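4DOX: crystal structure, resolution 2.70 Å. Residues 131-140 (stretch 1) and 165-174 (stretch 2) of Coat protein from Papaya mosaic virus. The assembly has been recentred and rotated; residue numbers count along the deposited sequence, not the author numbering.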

ATOM      1  N   GLY A 131      -8.428   9.446  16.719  1.00 56.65           N
ATOM      2  CA  GLY A 131      -9.717   9.950  17.205  1.00 59.69           C
ATOM      3  C   GLY A 131     -10.952   9.059  17.253  1.00 60.17           C
ATOM      4  O   GLY A 131     -12.058   9.595  17.363  1.00 62.51           O
ATOM      5  N   TYR A 132     -10.816   7.730  17.167  1.00 58.33           N
ATOM      6  CA  TYR A 132     -11.913   6.964  16.539  1.00 57.85           C
ATOM      7  C   TYR A 132     -12.940   6.385  17.458  1.00 59.23           C
ATOM      8  O   TYR A 132     -12.614   5.915  18.539  1.00 59.13           O
ATOM      9  CB  TYR A 132     -11.383   5.860  15.623  1.00 55.52           C
ATOM     10  CG  TYR A 132     -10.788   6.312  14.305  1.00 52.94           C
ATOM     11  CD1 TYR A 132     -11.359   5.938  13.096  1.00 52.46           C
ATOM     12  CD2 TYR A 132      -9.618   7.068  14.266  1.00 52.06           C
ATOM     13  CE1 TYR A 132     -10.787   6.340  11.854  1.00 51.30           C
ATOM     14  CE2 TYR A 132      -9.030   7.463  13.053  1.00 50.12           C
ATOM     15  CZ  TYR A 132      -9.614   7.106  11.854  1.00 51.45           C
ATOM     16  OH  TYR A 132      -9.027   7.533  10.673  1.00 50.55           O
ATOM     17  N   LYS A 133     -14.186   6.412  17.008  1.00 61.05           N
ATOM     18  CA  LYS A 133     -15.278   5.765  17.725  1.00 63.78           C
ATOM     19  C   LYS A 133     -15.098   4.293  17.525  1.00 61.64           C
ATOM     20  O   LYS A 133     -14.558   3.887  16.541  1.00 59.69           O
ATOM     21  CB  LYS A 133     -16.657   6.191  17.189  1.00 66.35           C
ATOM     22  CG  LYS A 133     -17.206   7.505  17.747  1.00 71.95           C
ATOM     23  CD  LYS A 133     -18.028   8.316  16.684  1.00 78.74           C
ATOM     24  CE  LYS A 133     -19.562   8.070  16.724  1.00 82.32           C
ATOM     25  NZ  LYS A 133     -20.232   8.325  15.400  1.00 82.99           N
ATOM     26  N   PRO A 134     -15.568   3.483  18.457  1.00 62.31           N
ATOM     27  CA  PRO A 134     -15.386   2.042  18.337  1.00 60.90           C
ATOM     28  C   PRO A 134     -16.017   1.496  17.072  1.00 60.20           C
ATOM     29  O   PRO A 134     -15.544   0.503  16.542  1.00 59.60           O
ATOM     30  CB  PRO A 134     -16.091   1.503  19.580  1.00 62.58           C
ATOM     31  CG  PRO A 134     -16.008   2.595  20.548  1.00 63.79           C
ATOM     32  CD  PRO A 134     -15.979   3.881  19.814  1.00 63.97           C
ATOM     33  N   SER A 135     -17.088   2.114  16.603  1.00 60.18           N
ATOM     34  CA  SER A 135     -17.717   1.695  15.366  1.00 59.13           C
ATOM     35  C   SER A 135     -16.968   2.113  14.074  1.00 56.31           C
ATOM     36  O   SER A 135     -17.292   1.638  13.020  1.00 56.36           O
ATOM     37  CB  SER A 135     -19.164   2.159  15.354  1.00 61.52           C
ATOM     38  OG  SER A 135     -19.310   3.259  16.219  1.00 64.24           O
ATOM     39  N   ALA A 136     -15.997   3.015  14.144  1.00 53.68           N
ATOM     40  CA  ALA A 136     -15.217   3.393  12.961  1.00 50.34           C
ATOM     41  C   ALA A 136     -13.795   2.845  13.039  1.00 47.79           C
ATOM     42  O   ALA A 136     -12.953   3.162  12.239  1.00 46.44           O
ATOM     43  CB  ALA A 136     -15.212   4.896  12.765  1.00 50.49           C
ATOM     44  N   LYS A 137     -13.575   1.986  14.014  1.00 46.98           N
ATOM     45  CA  LYS A 137     -12.300   1.433  14.402  1.00 44.43           C
ATOM     46  C   LYS A 137     -11.406   0.918  13.283  1.00 42.65           C
ATOM     47  O   LYS A 137     -10.198   1.115  13.299  1.00 41.07           O
ATOM     48  CB  LYS A 137     -12.654   0.173  15.100  1.00 44.76           C
ATOM     49  CG  LYS A 137     -12.471   0.131  16.481  1.00 46.20           C
ATOM     50  CD  LYS A 137     -12.008  -1.240  16.748  1.00 46.08           C
ATOM     51  CE  LYS A 137     -13.084  -2.202  17.004  1.00 49.65           C
ATOM     52  NZ  LYS A 137     -13.658  -1.846  18.285  1.00 56.71           N
ATOM     53  N   PHE A 138     -12.030   0.194  12.354  1.00 41.48           N
ATOM     54  CA  PHE A 138     -11.361  -0.544  11.304  1.00 38.69           C
ATOM     55  C   PHE A 138     -10.955   0.363  10.171  1.00 37.11           C
ATOM     56  O   PHE A 138     -10.369  -0.073   9.208  1.00 34.88           O
ATOM     57  CB  PHE A 138     -12.221  -1.725  10.863  1.00 39.10           C
ATOM     58  CG  PHE A 138     -12.245  -2.816  11.862  1.00 40.13           C
ATOM     59  CD1 PHE A 138     -13.372  -3.066  12.651  1.00 41.25           C
ATOM     60  CD2 PHE A 138     -11.098  -3.560  12.082  1.00 38.17           C
ATOM     61  CE1 PHE A 138     -13.347  -4.070  13.615  1.00 41.01           C
ATOM     62  CE2 PHE A 138     -11.066  -4.550  13.038  1.00 38.52           C
ATOM     63  CZ  PHE A 138     -12.196  -4.812  13.803  1.00 39.59           C
ATOM     64  N   ALA A 139     -11.255   1.644  10.342  1.00 37.02           N
ATOM     65  CA  ALA A 139     -10.887   2.698   9.423  1.00 35.89           C
ATOM     66  C   ALA A 139      -9.617   3.431   9.882  1.00 35.00           C
ATOM     67  O   ALA A 139      -9.106   4.293   9.183  1.00 32.99           O
ATOM     68  CB  ALA A 139     -12.022   3.652   9.325  1.00 37.63           C
ATOM     69  N   ALA A 140      -9.114   3.089  11.072  1.00 35.84           N
ATOM     70  CA  ALA A 140      -8.073   3.947  11.715  1.00 36.09           C
ATOM     71  C   ALA A 140      -6.638   3.587  11.276  1.00 34.28           C
ATOM     72  O   ALA A 140      -5.737   3.402  12.119  1.00 34.14           O
ATOM     73  CB  ALA A 140      -8.222   3.987  13.253  1.00 35.60           C
TER
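Stretch 2 165-174: QEERIANATN

A helix can pack closely against an irregular loop when small side chains meet at the centre and longer ones reach the loop's polar groups, and two segments of the papaya mosaic virus coat protein illustrate it. Residues 165-172 are helical, and Thr 173 is the first to leave helical phi/psi; its p rotamer lets OG1 donate to Ile 169 O at 2.9 Å. The loop first runs against the helix direction, through 131-135, then doubles back along it through a 3-10 segment at 137-139, and the backbones come nearest at Ala 136 and Glu 167, whose CA atoms are 4.7 Å apart.

Alanines line much of this close approach. Ala 170 points toward the loop, bringing its CB to 3.3 Å from Ala 136 CB, a tight contact, and to 4.0 Å from Tyr 132 CE1. Ala 139 likewise points toward the helix, its CB 3.5 Å from Glu 167 O. Tyr 132, with chi1 m, leaves its backbone sideways, yet its ring end comes nearer the helix; CE2 lies 3.7 Å from Asn 174 ND2.

The two glutamates differ instructively. Glu 166 points toward the loop and is extended, chi1 and chi2 both t, which carries its carboxylate out to the loop's polar groups. There OE2 accepts a hydrogen bond from Ser 135 OG at 3.2 Å and forms a salt bridge with Lys 133 NZ at 3.5 Å, whose hydrogen bond is weak. Glu 167 starts sideways and takes chi1 m with chi2 t, so that its CG passes 4.1 Å from Ala 136 CA and its OE2 lies 3.7 Å from Phe 138 CB, near the plane of that ring at its edge. One water completes the junction: it donates to Glu 167 OE2 at 2.6 Å and accepts from Phe 138 N at 2.8 Å, linking the buried carboxylate to the loop backbone.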

ATOM      1  N   GLN A 165     -20.238   3.502   5.447  1.00 55.54           N
ATOM      2  CA  GLN A 165     -20.172   4.965   5.254  1.00 56.96           C
ATOM      3  C   GLN A 165     -19.578   5.650   6.513  1.00 56.71           C
ATOM      4  O   GLN A 165     -18.792   6.589   6.384  1.00 56.68           O
ATOM      5  CB  GLN A 165     -21.564   5.528   4.869  1.00 59.76           C
ATOM      6  CG  GLN A 165     -21.640   7.021   4.459  1.00 63.17           C
ATOM      7  CD  GLN A 165     -20.827   7.402   3.197  1.00 65.77           C
ATOM      8  OE1 GLN A 165     -20.424   6.554   2.388  1.00 65.80           O
ATOM      9  NE2 GLN A 165     -20.583   8.698   3.037  1.00 67.84           N
ATOM     10  N   GLU A 166     -19.916   5.157   7.709  1.00 56.84           N
ATOM     11  CA  GLU A 166     -19.316   5.663   8.940  1.00 56.76           C
ATOM     12  C   GLU A 166     -17.788   5.514   8.935  1.00 54.16           C
ATOM     13  O   GLU A 166     -17.060   6.449   9.265  1.00 53.77           O
ATOM     14  CB  GLU A 166     -19.913   5.011  10.189  1.00 58.07           C
ATOM     15  CG  GLU A 166     -19.340   5.608  11.456  1.00 60.62           C
ATOM     16  CD  GLU A 166     -19.711   4.861  12.722  1.00 65.83           C
ATOM     17  OE1 GLU A 166     -20.335   3.784  12.606  1.00 69.10           O
ATOM     18  OE2 GLU A 166     -19.378   5.353  13.835  1.00 65.83           O
ATOM     19  N   GLU A 167     -17.305   4.335   8.566  1.00 52.72           N
ATOM     20  CA  GLU A 167     -15.868   4.122   8.371  1.00 49.92           C
ATOM     21  C   GLU A 167     -15.269   5.077   7.342  1.00 49.56           C
ATOM     22  O   GLU A 167     -14.243   5.699   7.633  1.00 48.61           O
ATOM     23  CB  GLU A 167     -15.546   2.661   8.059  1.00 47.91           C
ATOM     24  CG  GLU A 167     -15.689   1.764   9.278  1.00 47.17           C
ATOM     25  CD  GLU A 167     -15.814   0.290   8.932  1.00 46.34           C
ATOM     26  OE1 GLU A 167     -16.174  -0.045   7.783  1.00 46.44           O
ATOM     27  OE2 GLU A 167     -15.580  -0.549   9.815  1.00 44.99           O
ATOM     28  N   ARG A 168     -15.898   5.218   6.166  1.00 50.55           N
ATOM     29  CA  ARG A 168     -15.371   6.120   5.110  1.00 51.26           C
ATOM     30  C   ARG A 168     -15.259   7.531   5.660  1.00 53.33           C
ATOM     31  O   ARG A 168     -14.210   8.157   5.551  1.00 52.76           O
ATOM     32  CB  ARG A 168     -16.202   6.099   3.803  1.00 51.50           C
ATOM     33  CG  ARG A 168     -16.099   4.763   3.013  1.00 51.68           C
ATOM     34  CD  ARG A 168     -16.608   4.782   1.541  1.00 51.08           C
ATOM     35  NE  ARG A 168     -18.016   4.414   1.513  1.00 54.40           N
ATOM     36  CZ  ARG A 168     -18.501   3.205   1.249  1.00 54.63           C
ATOM     37  NH1 ARG A 168     -17.695   2.194   0.923  1.00 52.91           N
ATOM     38  NH2 ARG A 168     -19.816   3.020   1.291  1.00 55.64           N
ATOM     39  N   ILE A 169     -16.334   7.998   6.298  1.00 56.47           N
ATOM     40  CA  ILE A 169     -16.392   9.344   6.851  1.00 59.07           C
ATOM     41  C   ILE A 169     -15.369   9.515   7.944  1.00 59.11           C
ATOM     42  O   ILE A 169     -14.690  10.539   7.989  1.00 60.22           O
ATOM     43  CB  ILE A 169     -17.833   9.732   7.335  1.00 61.71           C
ATOM     44  CG1 ILE A 169     -18.587  10.370   6.181  1.00 63.01           C
ATOM     45  CG2 ILE A 169     -17.830  10.724   8.534  1.00 62.90           C
ATOM     46  CD1 ILE A 169     -20.070  10.069   6.187  1.00 67.85           C
ATOM     47  N   ALA A 170     -15.241   8.518   8.816  1.00 58.99           N
ATOM     48  CA  ALA A 170     -14.376   8.676   9.981  1.00 58.90           C
ATOM     49  C   ALA A 170     -12.938   8.886   9.556  1.00 57.57           C
ATOM     50  O   ALA A 170     -12.201   9.568  10.264  1.00 58.62           O
ATOM     51  CB  ALA A 170     -14.498   7.498  10.949  1.00 58.48           C
ATOM     52  N   ASN A 171     -12.548   8.330   8.404  1.00 43.33           N
ATOM     53  CA  ASN A 171     -11.152   8.351   7.992  1.00 43.02           C
ATOM     54  C   ASN A 171     -10.855   9.600   7.193  1.00 44.44           C
ATOM     55  O   ASN A 171      -9.762  10.147   7.286  1.00 44.08           O
ATOM     56  CB  ASN A 171     -10.785   7.078   7.205  1.00 41.67           C
ATOM     57  CG  ASN A 171      -9.284   7.038   6.753  1.00 39.11           C
ATOM     58  OD1 ASN A 171      -8.384   6.666   7.523  1.00 35.10           O
ATOM     59  ND2 ASN A 171      -9.042   7.386   5.488  1.00 35.65           N
ATOM     60  N   ALA A 172     -11.838  10.031   6.404  1.00 46.86           N
ATOM     61  CA  ALA A 172     -11.807  11.305   5.683  1.00 49.10           C
ATOM     62  C   ALA A 172     -11.687  12.486   6.648  1.00 51.83           C
ATOM     63  O   ALA A 172     -10.868  13.382   6.430  1.00 51.88           O
ATOM     64  CB  ALA A 172     -13.056  11.454   4.834  1.00 49.36           C
ATOM     65  N   THR A 173     -12.488  12.464   7.724  1.00 54.89           N
ATOM     66  CA  THR A 173     -12.484  13.535   8.749  1.00 58.15           C
ATOM     67  C   THR A 173     -11.287  13.423   9.694  1.00 59.15           C
ATOM     68  O   THR A 173     -11.268  14.016  10.766  1.00 60.91           O
ATOM     69  CB  THR A 173     -13.820  13.654   9.549  1.00 59.06           C
ATOM     70  OG1 THR A 173     -14.148  12.387  10.119  1.00 58.46           O
ATOM     71  CG2 THR A 173     -14.964  14.114   8.635  1.00 59.65           C
ATOM     72  N   ASN A 174     -10.275  12.688   9.264  1.00 59.34           N
ATOM     73  CA  ASN A 174      -9.008  12.661   9.951  1.00 60.41           C
ATOM     74  C   ASN A 174      -7.902  13.198   9.028  1.00 60.43           C
ATOM     75  O   ASN A 174      -6.799  12.655   8.977  1.00 60.10           O
ATOM     76  CB  ASN A 174      -8.721  11.241  10.427  1.00 59.63           C
ATOM     77  CG  ASN A 174      -8.589  11.152  11.943  1.00 63.14           C
ATOM     78  OD1 ASN A 174      -9.547  11.451  12.712  1.00 65.70           O
ATOM     79  ND2 ASN A 174      -7.400  10.725  12.391  1.00 63.19           N
TER
HETATM   80  O   HOH W   1     -14.794  -0.095  12.254  1.00 30.79           O